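Local coordinates for protein octenoyl-CoA reductase/carboxylase (Streptomyces sp., PDB 4A0S) that probably catalyses the NADPH-dependent reductive carboxylation of 2-octenoyl-CoA, making an unusual extender unit for cinnabaramide polyketide biosynthesis, at residues L28-D34 with K48-L52; H136-A142 with S182-P188; I270-L275 with K294-V299. All blocks are in the same frame, centred on the assembly; numbering follows the deposited sequence.

Contact 1: L28-D34 with K48-L52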
loop_
_atom_site.group_PDB
_atom_site.type_symbol
_atom_site.label_atom_id
_atom_site.label_comp_id
_atom_site.label_asym_id
_atom_site.label_seq_id
_atom_site.Cartn_x
_atom_site.Cartn_y
_atom_site.Cartn_z
ATOM N N LEU A 28 -20.160 30.272 21.367
ATOM C CA LEU A 28 -20.894 30.364 20.131
ATOM C C LEU A 28 -21.631 29.055 20.027
ATOM O O LEU A 28 -21.011 27.992 20.036
ATOM C CB LEU A 28 -19.953 30.526 18.940
ATOM C CG LEU A 28 -20.661 30.886 17.632
ATOM C CD1 LEU A 28 -21.196 32.339 17.655
ATOM C CD2 LEU A 28 -19.724 30.648 16.471
ATOM N N HIS A 29 -22.956 29.124 19.955
ATOM C CA HIS A 29 -23.734 27.899 19.924
ATOM C C HIS A 29 -25.008 28.040 19.142
ATOM O O HIS A 29 -25.436 29.149 18.784
ATOM C CB HIS A 29 -24.061 27.443 21.346
ATOM C CG HIS A 29 -24.945 28.390 22.090
ATOM N ND1 HIS A 29 -24.463 29.535 22.691
ATOM C CD2 HIS A 29 -26.278 28.366 22.328
ATOM C CE1 HIS A 29 -25.466 30.176 23.267
ATOM N NE2 HIS A 29 -26.577 29.486 23.066
ATOM N N LEU A 30 -25.607 26.888 18.886
ATOM C CA LEU A 30 -26.927 26.826 18.305
ATOM C C LEU A 30 -27.880 26.329 19.367
ATOM O O LEU A 30 -27.459 25.751 20.388
ATOM C CB LEU A 30 -26.924 25.888 17.112
ATOM C CG LEU A 30 -25.904 26.237 16.025
ATOM C CD1 LEU A 30 -25.790 25.043 15.120
ATOM C CD2 LEU A 30 -26.305 27.490 15.263
ATOM N N ARG A 31 -29.164 26.546 19.110
ATOM C CA ARG A 31 -30.222 26.161 20.008
ATOM C C ARG A 31 -31.076 25.124 19.302
ATOM O O ARG A 31 -31.447 25.305 18.147
ATOM C CB ARG A 31 -31.063 27.388 20.374
ATOM C CG ARG A 31 -30.307 28.463 21.160
ATOM C CD ARG A 31 -30.050 28.050 22.609
ATOM N NE ARG A 31 -31.302 27.883 23.356
ATOM C CZ ARG A 31 -31.495 26.986 24.323
ATOM N NH1 ARG A 31 -30.520 26.159 24.677
ATOM N NH2 ARG A 31 -32.673 26.913 24.934
ATOM N N ALA A 32 -31.364 24.022 19.991
ATOM C CA ALA A 32 -32.150 22.930 19.417
ATOM C C ALA A 32 -33.490 23.406 18.873
ATOM O O ALA A 32 -33.956 22.906 17.843
ATOM C CB ALA A 32 -32.358 21.822 20.444
ATOM N N GLU A 33 -34.089 24.364 19.573
ATOM C CA GLU A 33 -35.379 24.940 19.195
ATOM C C GLU A 33 -35.347 25.588 17.818
ATOM O O GLU A 33 -36.391 25.725 17.184
ATOM C CB GLU A 33 -35.846 25.951 20.242
ATOM C CG GLU A 33 -34.772 26.973 20.660
ATOM C CD GLU A 33 -35.245 27.933 21.745
ATOM O OE1 GLU A 33 -36.368 28.468 21.626
ATOM O OE2 GLU A 33 -34.481 28.163 22.710
ATOM N N ASP A 34 -34.151 25.954 17.347
ATOM C CA ASP A 34 -34.011 26.672 16.064
ATOM C C ASP A 34 -33.764 25.776 14.851
ATOM O O ASP A 34 -33.612 26.276 13.729
ATOM C CB ASP A 34 -32.879 27.702 16.141
ATOM C CG ASP A 34 -33.116 28.766 17.202
ATOM O OD1 ASP A 34 -34.295 29.009 17.566
ATOM O OD2 ASP A 34 -32.114 29.363 17.671
ATOM N N LYS A 48 -28.426 34.259 11.896
ATOM C CA LYS A 48 -29.777 34.177 12.454
ATOM C C LYS A 48 -29.912 33.024 13.451
ATOM O O LYS A 48 -30.781 33.037 14.328
ATOM C CB LYS A 48 -30.820 34.073 11.340
ATOM C CG LYS A 48 -30.837 35.284 10.440
ATOM C CD LYS A 48 -32.003 35.248 9.481
ATOM C CE LYS A 48 -32.100 36.553 8.693
ATOM N NZ LYS A 48 -32.142 37.754 9.586
ATOM N N SER A 49 -29.019 32.045 13.335
ATOM C CA SER A 49 -29.046 30.868 14.193
ATOM C C SER A 49 -27.998 30.931 15.284
ATOM O O SER A 49 -28.265 30.541 16.422
ATOM C CB SER A 49 -28.828 29.624 13.359
ATOM O OG SER A 49 -27.588 29.743 12.693
ATOM N N LEU A 50 -26.805 31.415 14.940
ATOM C CA LEU A 50 -25.710 31.508 15.900
ATOM C C LEU A 50 -26.075 32.351 17.108
ATOM O O LEU A 50 -26.637 33.435 16.965
ATOM C CB LEU A 50 -24.447 32.035 15.229
ATOM C CG LEU A 50 -23.781 30.977 14.343
ATOM C CD1 LEU A 50 -22.635 31.573 13.533
ATOM C CD2 LEU A 50 -23.290 29.770 15.165
ATOM N N ARG A 51 -25.791 31.822 18.293
ATOM C CA ARG A 51 -26.035 32.522 19.552
ATOM C C ARG A 51 -24.711 32.642 20.266
ATOM O O ARG A 51 -23.859 31.760 20.137
ATOM C CB ARG A 51 -27.006 31.758 20.455
ATOM C CG ARG A 51 -28.257 31.193 19.772
ATOM C CD ARG A 51 -29.383 32.211 19.626
ATOM N NE ARG A 51 -30.264 31.856 18.509
ATOM C CZ ARG A 51 -31.192 32.658 17.978
ATOM N NH1 ARG A 51 -31.387 33.875 18.465
ATOM N NH2 ARG A 51 -31.932 32.235 16.958
ATOM N N LEU A 52 -24.516 33.744 20.982
ATOM C CA LEU A 52 -23.365 33.851 21.852
ATOM C C LEU A 52 -23.854 34.135 23.250
ATOM O O LEU A 52 -24.476 35.167 23.502
ATOM C CB LEU A 52 -22.401 34.938 21.389
ATOM C CG LEU A 52 -21.062 34.977 22.121
ATOM C CD1 LEU A 52 -20.229 33.738 21.808
ATOM C CD2 LEU A 52 -20.311 36.243 21.694
HETATM O O HOH W 1 -29.769 28.337 17.181
#

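Contact 2: H136-A142 with S182-P188. With CO8 (octanoyl-coenzyme A), chain E.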
loop_
_atom_site.group_PDB
_atom_site.type_symbol
_atom_site.label_atom_id
_atom_site.label_comp_id
_atom_site.label_asym_id
_atom_site.label_seq_id
_atom_site.Cartn_x
_atom_site.Cartn_y
_atom_site.Cartn_z
ATOM N N HIS A 136 0.236 24.415 26.271
ATOM C CA HIS A 136 -0.262 25.054 25.070
ATOM C C HIS A 136 -0.558 23.981 24.053
ATOM O O HIS A 136 0.311 23.176 23.702
ATOM C CB HIS A 136 0.767 26.033 24.529
ATOM C CG HIS A 136 0.855 27.299 25.323
ATOM N ND1 HIS A 136 1.451 28.440 24.833
ATOM C CD2 HIS A 136 0.377 27.620 26.552
ATOM C CE1 HIS A 136 1.371 29.398 25.741
ATOM N NE2 HIS A 136 0.716 28.930 26.789
ATOM N N VAL A 137 -1.799 23.957 23.605
ATOM C CA VAL A 137 -2.260 22.914 22.716
ATOM C C VAL A 137 -3.002 23.466 21.523
ATOM O O VAL A 137 -3.504 24.588 21.528
ATOM C CB VAL A 137 -3.210 21.930 23.440
ATOM C CG1 VAL A 137 -2.473 21.203 24.569
ATOM C CG2 VAL A 137 -4.436 22.656 23.967
ATOM N N ILE A 138 -3.052 22.661 20.483
ATOM C CA ILE A 138 -4.064 22.841 19.493
ATOM C C ILE A 138 -4.959 21.648 19.676
ATOM O O ILE A 138 -4.543 20.626 20.228
ATOM C CB ILE A 138 -3.497 22.929 18.092
ATOM C CG1 ILE A 138 -2.530 21.767 17.849
ATOM C CG2 ILE A 138 -2.841 24.293 17.905
ATOM C CD1 ILE A 138 -2.178 21.538 16.390
ATOM N N VAL A 139 -6.202 21.806 19.275
ATOM C CA VAL A 139 -7.130 20.717 19.292
ATOM C C VAL A 139 -7.482 20.508 17.841
ATOM O O VAL A 139 -7.779 21.478 17.125
ATOM C CB VAL A 139 -8.388 21.051 20.087
ATOM C CG1 VAL A 139 -9.439 19.961 19.893
ATOM C CG2 VAL A 139 -8.046 21.275 21.561
ATOM N N HIS A 140 -7.415 19.253 17.408
ATOM C CA HIS A 140 -7.943 18.866 16.110
ATOM C C HIS A 140 -9.265 18.126 16.314
ATOM O O HIS A 140 -9.573 17.709 17.420
ATOM C CB HIS A 140 -6.924 18.047 15.310
ATOM C CG HIS A 140 -6.636 16.701 15.889
ATOM N ND1 HIS A 140 -7.490 15.632 15.739
ATOM C CD2 HIS A 140 -5.579 16.244 16.597
ATOM C CE1 HIS A 140 -6.976 14.572 16.337
ATOM N NE2 HIS A 140 -5.821 14.921 16.877
ATOM N N PRO A 141 -10.062 17.996 15.243
ATOM C CA PRO A 141 -11.469 17.629 15.404
ATOM C C PRO A 141 -11.797 16.142 15.559
ATOM O O PRO A 141 -12.953 15.817 15.798
ATOM C CB PRO A 141 -12.112 18.149 14.110
ATOM C CG PRO A 141 -10.993 18.094 13.109
ATOM C CD PRO A 141 -9.794 18.554 13.914
ATOM N N ALA A 142 -10.810 15.264 15.390
ATOM C CA ALA A 142 -11.067 13.824 15.427
ATOM C C ALA A 142 -11.378 13.344 16.835
ATOM O O ALA A 142 -10.483 13.038 17.620
ATOM C CB ALA A 142 -9.912 13.039 14.798
ATOM N N SER A 182 -6.963 12.593 22.945
ATOM C CA SER A 182 -6.428 12.209 21.641
ATOM C C SER A 182 -6.789 13.208 20.547
ATOM O O SER A 182 -6.563 12.939 19.357
ATOM C CB SER A 182 -6.913 10.818 21.254
ATOM O OG SER A 182 -8.323 10.800 21.228
ATOM N N GLN A 183 -7.341 14.354 20.956
ATOM C CA GLN A 183 -7.531 15.486 20.051
ATOM C C GLN A 183 -6.425 16.515 20.211
ATOM O O GLN A 183 -6.348 17.469 19.441
ATOM C CB GLN A 183 -8.863 16.181 20.323
ATOM C CG GLN A 183 -10.083 15.340 20.044
ATOM C CD GLN A 183 -11.335 16.111 20.378
ATOM O OE1 GLN A 183 -12.019 15.815 21.350
ATOM N NE2 GLN A 183 -11.606 17.154 19.597
ATOM N N LEU A 184 -5.583 16.311 21.223
ATOM C CA LEU A 184 -4.586 17.302 21.618
ATOM C C LEU A 184 -3.228 17.103 20.993
ATOM O O LEU A 184 -2.695 15.981 20.978
ATOM C CB LEU A 184 -4.412 17.291 23.136
ATOM C CG LEU A 184 -5.602 17.832 23.916
ATOM C CD1 LEU A 184 -5.343 17.687 25.378
ATOM C CD2 LEU A 184 -5.826 19.304 23.586
ATOM N N LEU A 185 -2.655 18.214 20.533
ATOM C CA LEU A 185 -1.273 18.253 20.101
ATOM C C LEU A 185 -0.636 19.508 20.676
ATOM O O LEU A 185 -1.336 20.489 20.924
ATOM C CB LEU A 185 -1.187 18.270 18.581
ATOM C CG LEU A 185 -1.666 16.997 17.886
ATOM C CD1 LEU A 185 -1.757 17.219 16.371
ATOM C CD2 LEU A 185 -0.764 15.803 18.280
ATOM N N PRO A 186 0.685 19.477 20.887
ATOM C CA PRO A 186 1.324 20.710 21.329
ATOM C C PRO A 186 1.178 21.783 20.269
ATOM O O PRO A 186 1.401 21.541 19.072
ATOM C CB PRO A 186 2.795 20.319 21.505
ATOM C CG PRO A 186 2.979 19.068 20.755
ATOM C CD PRO A 186 1.648 18.359 20.756
ATOM N N LYS A 187 0.748 22.949 20.708
ATOM C CA LYS A 187 0.653 24.093 19.826
ATOM C C LYS A 187 2.037 24.428 19.292
ATOM O O LYS A 187 2.998 24.478 20.057
ATOM C CB LYS A 187 0.102 25.281 20.602
ATOM C CG LYS A 187 0.128 26.585 19.838
ATOM C CD LYS A 187 -0.163 27.717 20.785
ATOM C CE LYS A 187 0.360 29.043 20.233
ATOM N NZ LYS A 187 1.861 29.105 20.239
ATOM N N PRO A 188 2.145 24.648 17.968
ATOM C CA PRO A 188 3.391 25.123 17.384
ATOM C C PRO A 188 3.803 26.404 18.105
ATOM O O PRO A 188 3.061 27.387 18.096
ATOM C CB PRO A 188 2.996 25.423 15.946
ATOM C CG PRO A 188 1.924 24.454 15.668
ATOM C CD PRO A 188 1.123 24.400 16.938
HETATM N N1A CO8 E . -34.148 17.496 11.231
HETATM C C2A CO8 E . -33.944 16.537 12.136
HETATM N N3A CO8 E . -33.446 15.356 11.788
HETATM C C4A CO8 E . -33.134 15.118 10.495
HETATM C C5A CO8 E . -33.326 16.091 9.521
HETATM C C6A CO8 E . -33.854 17.315 9.921
HETATM N N6A CO8 E . -34.050 18.286 9.023
HETATM N N7A CO8 E . -32.931 15.587 8.351
HETATM C C8A CO8 E . -32.508 14.341 8.575
HETATM N N9A CO8 E . -32.633 14.055 9.881
HETATM C C1B CO8 E . -32.293 12.793 10.592
HETATM C C2B CO8 E . -33.344 11.709 10.331
HETATM O O2B CO8 E . -33.578 10.950 11.539
HETATM C C3B CO8 E . -32.637 10.861 9.278
HETATM O O3B CO8 E . -33.118 9.525 9.302
HETATM P P3B CO8 E . -34.161 9.131 8.129
HETATM O O7A CO8 E . -35.459 8.487 8.874
HETATM O O8A CO8 E . -34.794 10.499 7.465
HETATM O O9A CO8 E . -33.543 8.270 7.100
HETATM C C4B CO8 E . -31.174 10.923 9.703
HETATM O O4B CO8 E . -30.999 12.275 10.147
HETATM C C5B CO8 E . -30.221 10.806 8.507
HETATM O O5B CO8 E . -28.865 11.006 8.956
HETATM P P1A CO8 E . -28.113 9.829 9.818
HETATM O O1A CO8 E . -26.594 10.409 10.140
HETATM O O2A CO8 E . -28.788 9.474 11.106
HETATM O O3A CO8 E . -28.106 8.498 8.850
HETATM P P2A CO8 E . -26.981 8.021 7.755
HETATM O O4A CO8 E . -27.780 7.386 6.527
HETATM O O5A CO8 E . -25.947 7.082 8.302
HETATM O O6A CO8 E . -26.303 9.382 7.156
HETATM C CBP CO8 E . -24.482 10.876 6.448
HETATM C CCP CO8 E . -24.889 9.449 6.885
HETATM C CDP CO8 E . -25.070 11.078 5.040
HETATM C CEP CO8 E . -22.956 10.909 6.351
HETATM C CAP CO8 E . -25.025 11.923 7.478
HETATM O OAP CO8 E . -24.689 11.599 8.866
HETATM C C9P CO8 E . -24.643 13.394 7.154
HETATM O O9P CO8 E . -25.225 13.980 6.232
HETATM N N8P CO8 E . -23.705 13.971 7.940
HETATM C C7P CO8 E . -23.310 15.404 7.798
HETATM C C6P CO8 E . -21.970 15.651 7.051
HETATM C C5P CO8 E . -22.144 16.864 6.106
HETATM O O5P CO8 E . -22.961 16.812 5.190
HETATM N N4P CO8 E . -21.533 18.020 6.357
HETATM C C3P CO8 E . -20.418 18.327 7.246
HETATM C C2P CO8 E . -19.310 18.650 6.233
HETATM S S1P CO8 E . -17.854 17.559 6.441
HETATM C "C1'" CO8 E . -16.824 18.685 7.255
HETATM O "O1'" CO8 E . -16.911 19.917 7.102
HETATM C "C2'" CO8 E . -15.921 18.088 8.108
HETATM C "C3'" CO8 E . -14.996 18.795 8.841
HETATM C "C4'" CO8 E . -14.093 18.097 9.652
HETATM C "C5'" CO8 E . -14.451 16.651 9.960
HETATM C "C6'" CO8 E . -13.396 16.191 10.989
HETATM C "C7'" CO8 E . -13.498 14.703 11.175
HETATM C "C8'" CO8 E . -12.536 14.308 12.300
HETATM O O HOH W 2 2.910 28.124 22.574
HETATM O O HOH W 3 -8.258 11.773 17.419
HETATM O O HOH W 4 -10.555 11.829 20.032
#

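Contact 3: I270-L275 with K294-V299. With NAP (NADP nicotinamide-adenine-dinucleotide phosphate), chain F.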
loop_
_atom_site.group_PDB
_atom_site.type_symbol
_atom_site.label_atom_id
_atom_site.label_comp_id
_atom_site.label_asym_id
_atom_site.label_seq_id
_atom_site.Cartn_x
_atom_site.Cartn_y
_atom_site.Cartn_z
ATOM N N ILE A 270 -5.856 28.117 -12.418
ATOM C CA ILE A 270 -6.926 28.058 -13.400
ATOM C C ILE A 270 -8.120 28.792 -12.809
ATOM O O ILE A 270 -8.620 28.413 -11.754
ATOM C CB ILE A 270 -7.320 26.593 -13.750
ATOM C CG1 ILE A 270 -6.188 25.876 -14.491
ATOM C CG2 ILE A 270 -8.587 26.549 -14.582
ATOM C CD1 ILE A 270 -6.421 24.363 -14.677
ATOM N N ASN A 271 -8.566 29.856 -13.470
ATOM C CA ASN A 271 -9.816 30.469 -13.066
ATOM C C ASN A 271 -10.947 29.655 -13.686
ATOM O O ASN A 271 -10.956 29.423 -14.890
ATOM C CB ASN A 271 -9.884 31.937 -13.489
ATOM C CG ASN A 271 -11.060 32.657 -12.867
ATOM O OD1 ASN A 271 -12.216 32.239 -13.024
ATOM N ND2 ASN A 271 -10.778 33.740 -12.132
ATOM N N ARG A 272 -11.901 29.210 -12.876
ATOM C CA ARG A 272 -12.950 28.350 -13.414
ATOM C C ARG A 272 -13.929 29.026 -14.385
ATOM O O ARG A 272 -14.693 28.346 -15.052
ATOM C CB ARG A 272 -13.671 27.579 -12.309
ATOM C CG ARG A 272 -14.511 28.434 -11.381
ATOM C CD ARG A 272 -15.656 27.613 -10.819
ATOM N NE ARG A 272 -15.200 26.683 -9.799
ATOM C CZ ARG A 272 -15.988 25.819 -9.162
ATOM N NH1 ARG A 272 -17.287 25.761 -9.439
ATOM N NH2 ARG A 272 -15.477 25.020 -8.231
ATOM N N ALA A 273 -13.894 30.355 -14.474
ATOM C CA ALA A 273 -14.608 31.080 -15.536
ATOM C C ALA A 273 -13.889 30.940 -16.885
ATOM O O ALA A 273 -14.524 30.901 -17.943
ATOM C CB ALA A 273 -14.749 32.534 -15.170
ATOM N N GLU A 274 -12.560 30.873 -16.837
ATOM C CA GLU A 274 -11.713 30.572 -17.993
ATOM C C GLU A 274 -12.112 29.226 -18.606
ATOM O O GLU A 274 -11.859 28.962 -19.789
ATOM C CB GLU A 274 -10.247 30.540 -17.537
ATOM C CG GLU A 274 -9.175 30.483 -18.627
ATOM C CD GLU A 274 -7.820 30.042 -18.062
ATOM O OE1 GLU A 274 -7.693 29.917 -16.815
ATOM O OE2 GLU A 274 -6.886 29.818 -18.868
ATOM N N LEU A 275 -12.740 28.385 -17.786
ATOM C CA LEU A 275 -13.334 27.143 -18.245
ATOM C C LEU A 275 -14.810 27.314 -18.558
ATOM O O LEU A 275 -15.380 26.529 -19.308
ATOM C CB LEU A 275 -13.185 26.059 -17.188
ATOM C CG LEU A 275 -11.804 25.447 -17.002
ATOM C CD1 LEU A 275 -11.709 24.892 -15.593
ATOM C CD2 LEU A 275 -11.559 24.372 -18.046
ATOM N N LYS A 294 -11.207 20.247 -21.644
ATOM C CA LYS A 294 -10.576 21.568 -21.613
ATOM C C LYS A 294 -9.714 21.721 -20.368
ATOM O O LYS A 294 -8.597 22.226 -20.431
ATOM C CB LYS A 294 -11.609 22.700 -21.636
ATOM C CG LYS A 294 -12.370 22.872 -22.946
ATOM C CD LYS A 294 -12.844 24.327 -23.101
ATOM C CE LYS A 294 -14.353 24.432 -23.353
ATOM N NZ LYS A 294 -15.156 24.208 -22.103
ATOM N N LEU A 295 -10.255 21.278 -19.239
ATOM C CA LEU A 295 -9.576 21.377 -17.962
ATOM C C LEU A 295 -8.290 20.563 -17.977
ATOM O O LEU A 295 -7.235 21.064 -17.615
ATOM C CB LEU A 295 -10.503 20.924 -16.839
ATOM C CG LEU A 295 -9.923 20.940 -15.428
ATOM C CD1 LEU A 295 -9.382 22.308 -15.060
ATOM C CD2 LEU A 295 -10.981 20.500 -14.462
ATOM N N ALA A 296 -8.392 19.320 -18.424
ATOM C CA ALA A 296 -7.222 18.464 -18.614
ATOM C C ALA A 296 -6.200 19.120 -19.532
ATOM O O ALA A 296 -5.022 19.207 -19.180
ATOM C CB ALA A 296 -7.632 17.103 -19.161
ATOM N N LYS A 297 -6.649 19.592 -20.694
ATOM C CA LYS A 297 -5.764 20.310 -21.601
ATOM C C LYS A 297 -5.070 21.455 -20.873
ATOM O O LYS A 297 -3.858 21.602 -20.979
ATOM C CB LYS A 297 -6.503 20.812 -22.852
ATOM C CG LYS A 297 -6.054 22.206 -23.308
ATOM C CD LYS A 297 -6.296 22.485 -24.788
ATOM C CE LYS A 297 -5.031 22.263 -25.612
ATOM N NZ LYS A 297 -3.812 22.954 -25.059
ATOM N N LEU A 298 -5.833 22.251 -20.124
ATOM C CA LEU A 298 -5.251 23.354 -19.368
ATOM C C LEU A 298 -4.211 22.893 -18.360
ATOM O O LEU A 298 -3.145 23.510 -18.244
ATOM C CB LEU A 298 -6.310 24.150 -18.620
ATOM C CG LEU A 298 -6.958 25.369 -19.255
ATOM C CD1 LEU A 298 -7.830 26.022 -18.195
ATOM C CD2 LEU A 298 -5.908 26.353 -19.804
ATOM N N VAL A 299 -4.518 21.836 -17.607
ATOM C CA VAL A 299 -3.540 21.353 -16.636
ATOM C C VAL A 299 -2.277 20.897 -17.382
ATOM O O VAL A 299 -1.171 21.218 -16.965
ATOM C CB VAL A 299 -4.096 20.259 -15.698
ATOM C CG1 VAL A 299 -3.071 19.901 -14.640
ATOM C CG2 VAL A 299 -5.382 20.727 -15.013
HETATM P PA NAP F . -13.797 27.320 2.453
HETATM O O1A NAP F . -12.608 27.914 3.297
HETATM O O2A NAP F . -15.032 28.165 2.344
HETATM O O5B NAP F . -13.233 27.084 1.042
HETATM C C5B NAP F . -14.073 26.418 0.121
HETATM C C4B NAP F . -13.623 26.848 -1.266
HETATM O O4B NAP F . -14.456 26.123 -2.182
HETATM C C3B NAP F . -13.842 28.352 -1.538
HETATM O O3B NAP F . -12.551 28.912 -1.666
HETATM C C2B NAP F . -14.470 28.400 -2.922
HETATM O O2B NAP F . -13.488 28.428 -3.956
HETATM C C1B NAP F . -15.197 27.108 -3.034
HETATM N N9A NAP F . -16.545 27.285 -2.436
HETATM C C8A NAP F . -16.927 28.070 -1.415
HETATM N N7A NAP F . -18.232 27.904 -1.164
HETATM C C5A NAP F . -18.659 27.006 -2.040
HETATM C C6A NAP F . -19.898 26.466 -2.280
HETATM N N6A NAP F . -20.932 26.817 -1.517
HETATM N N1A NAP F . -20.013 25.573 -3.251
HETATM C C2A NAP F . -18.968 25.197 -3.982
HETATM N N3A NAP F . -17.769 25.709 -3.805
HETATM C C4A NAP F . -17.602 26.611 -2.834
HETATM O O3 NAP F . -14.219 25.881 3.016
HETATM P PN NAP F . -13.166 24.706 3.322
HETATM O O1N NAP F . -12.867 24.921 4.847
HETATM O O2N NAP F . -12.006 24.648 2.362
HETATM O O5D NAP F . -14.176 23.480 3.169
HETATM C C5D NAP F . -14.578 23.189 1.834
HETATM C C4D NAP F . -15.482 21.994 1.946
HETATM O O4D NAP F . -14.686 20.936 2.585
HETATM C C3D NAP F . -16.676 22.222 2.874
HETATM O O3D NAP F . -17.749 21.529 2.203
HETATM C C2D NAP F . -16.287 21.527 4.161
HETATM O O2D NAP F . -17.448 21.063 4.890
HETATM C C1D NAP F . -15.580 20.328 3.560
HETATM N N1N NAP F . -14.586 19.917 4.523
HETATM C C2N NAP F . -14.546 18.577 4.842
HETATM C C3N NAP F . -13.592 18.207 5.748
HETATM C C7N NAP F . -13.561 16.770 6.100
HETATM O O7N NAP F . -14.275 15.941 5.526
HETATM N N7N NAP F . -12.749 16.516 7.090
HETATM C C4N NAP F . -12.702 19.119 6.322
HETATM C C5N NAP F . -12.721 20.464 6.000
HETATM C C6N NAP F . -13.676 20.865 5.079
HETATM P P2B NAP F . -14.029 28.892 -5.399
HETATM O O1X NAP F . -12.565 29.214 -6.038
HETATM O O2X NAP F . -14.723 27.662 -6.175
HETATM O O3X NAP F . -14.897 30.074 -5.040
#

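Contact 1: L28-D34 with K48-L52
H29 and R51 form an antiparallel hydrogen-bonded pair, with H29 N donating to R51 O at 2.8 Å and R51 N to H29 O at 2.7 Å, and L28 faces L52 in the neighbouring non-hydrogen-bonded pair. This short ladder closes a 13-residue connection in the antiparallel sheet built on strand 24-31. On the face of H29 and R51, the imidazole lies beneath the arginine: R51 CB stands 3.7 Å from the ring centroid in a CH-pi contact, while R31 CD meets the ring at its edge. H29 CG sits between its backbone N and carbonyl carbon (chi1 65°), which folds the ring back so that ND1 can also bond to A27 O. With an alanine here, R51 CB would lose the ring face it rests on, and a gap would probably open beside the arginine's aliphatic stem. The guanidinium forms a salt bridge with D34, NH2 lying 3.0 Å from OD2, but NH2 and NE make only weak, bent hydrogen bonds, the planar groups being turned 49° apart. R31 crosses R51 at about a right angle, CG to CG, and sends its own guanidinium to E33. The other face is apolar: L50 CD2 rests against L28 CG and L30 CD2, each 3.8 Å away, and the branched leucines fill the layer against helices 76-82 and 393-401. Where the strand pairing stops, a water accepts from R31 N and donates to S49 O and D34 OD2. OD2 thus gathers two weak arginine bonds and a water proton, which would probably favour its ionised form.

Contact 2: H136-A142 with S182-P188
V137 and V139 grip one methyl of L184 between them: CG2 of each valine lies 3.6 Å from L184 CD2. On the opposite face, I138 turns CG1 between its backbone N and carbonyl carbon (chi1 50°), which brings it to 3.8 Å from L185 CB, and beta-branched residues suit such close strand packing. Strands 136-139 and 184-186 run antiparallel, with I138 N and L185 N each bonded to the other residue's O. They belong to the GroES-like domain of a medium-chain dehydrogenase/reductase fold. Past the strand end, both ends of the Q183 amide are held: NE2 donates to H140 O (3.0 Å, 171°) and OE1 accepts from R180 N. Q183 CA sits over one face of the H140 ring, whose NE2 bonds to H365. Close by, P141 and A142 line the octanoyl pocket, A142 CA being 3.5 Å from the acyl terminus C8'. Packing is looser at the far end, where H136 is partly exposed and P186 exposed. K187 N still donates to H136 O, but H136 CB and K187 CB meet only lightly at 4.1 Å. A water spans H136 ND1 and K187 NZ, whose ammonium also bonds to G421 O and makes a cation-pi contact with W193.

Contact 3: I270-L275 with K294-V299
The carboxylate of E274 is the flat group that touches the opposing helix, its OE2 lying 3.7 Å from CD2 of L298, an apolar neighbour for a charged oxygen near the surface. The guanidinium of R272, by contrast, turns one face to the NADP, where O2X of the 2'-phosphate stands over it, 3.4 Å from NH2; its side chain bends at chi3 to get there. The amide of N271 presents OD1 in its carbonyl plane to A273 N, 2.9 Å away. Together these belong to the coenzyme-binding Rossmann fold: strand 269-271, outermost in its parallel sheet, runs into a short helix, and helix 285-303 then makes the beta-alpha-beta crossover to strand 309-312. N271 and E274 form a capping box, asparagine suiting the N-cap because its short side chain reaches the backbone amide of A273, while E274 OE1 accepts only a weak bond from N271 N. R272, positioned straight after the cap, is charged to match the phosphate, and K257 and S253 hydrogen-bond to the coenzyme too. The join to helix 285-303 is mainly hydrophobic, with no hydrogen bond across it. I270, with CG1 anti to its carbonyl carbon (chi1 -67°) and CD1 extended beyond it, drives CD1 against L295 CD1 at 3.6 Å while CG2 meets L298 CD1 at 3.7 Å. L275 reaches the same methyl, L295 CD1, from another direction, and its CD2 settles over the backbone N of that residue, so the helix bears on both the strand and the short helix after it. Branched aliphatics suit this site because each can offer methyls to two neighbours. L275 CD1 and L295 CD1 come within 3.5 Å, and I270 CD1 stops 3.8 Å from V299 CG2.

How the contacts relate
Read from the N terminus, the three contacts follow one another without nesting or crossing. Contact 1 closes a 13-residue connection and ties strand 24-31 to helix 46-49 and strand 51-52. Contact 2 comes next, closing 39 residues, which include strand 176-180, within the GroES-like domain beside the acyl pocket. Contact 3, in the nucleotide-binding domain, closes 18 residues between strand 269-271 and helix 285-303 and carries R272, which faces the 2'-phosphate of the coenzyme. The centres of contacts 1 and 2 are about 26 Å apart, and that of contact 3 is about 40 and 38 Å from them, on the opposite side of the chain's centre from contact 2. None touches another.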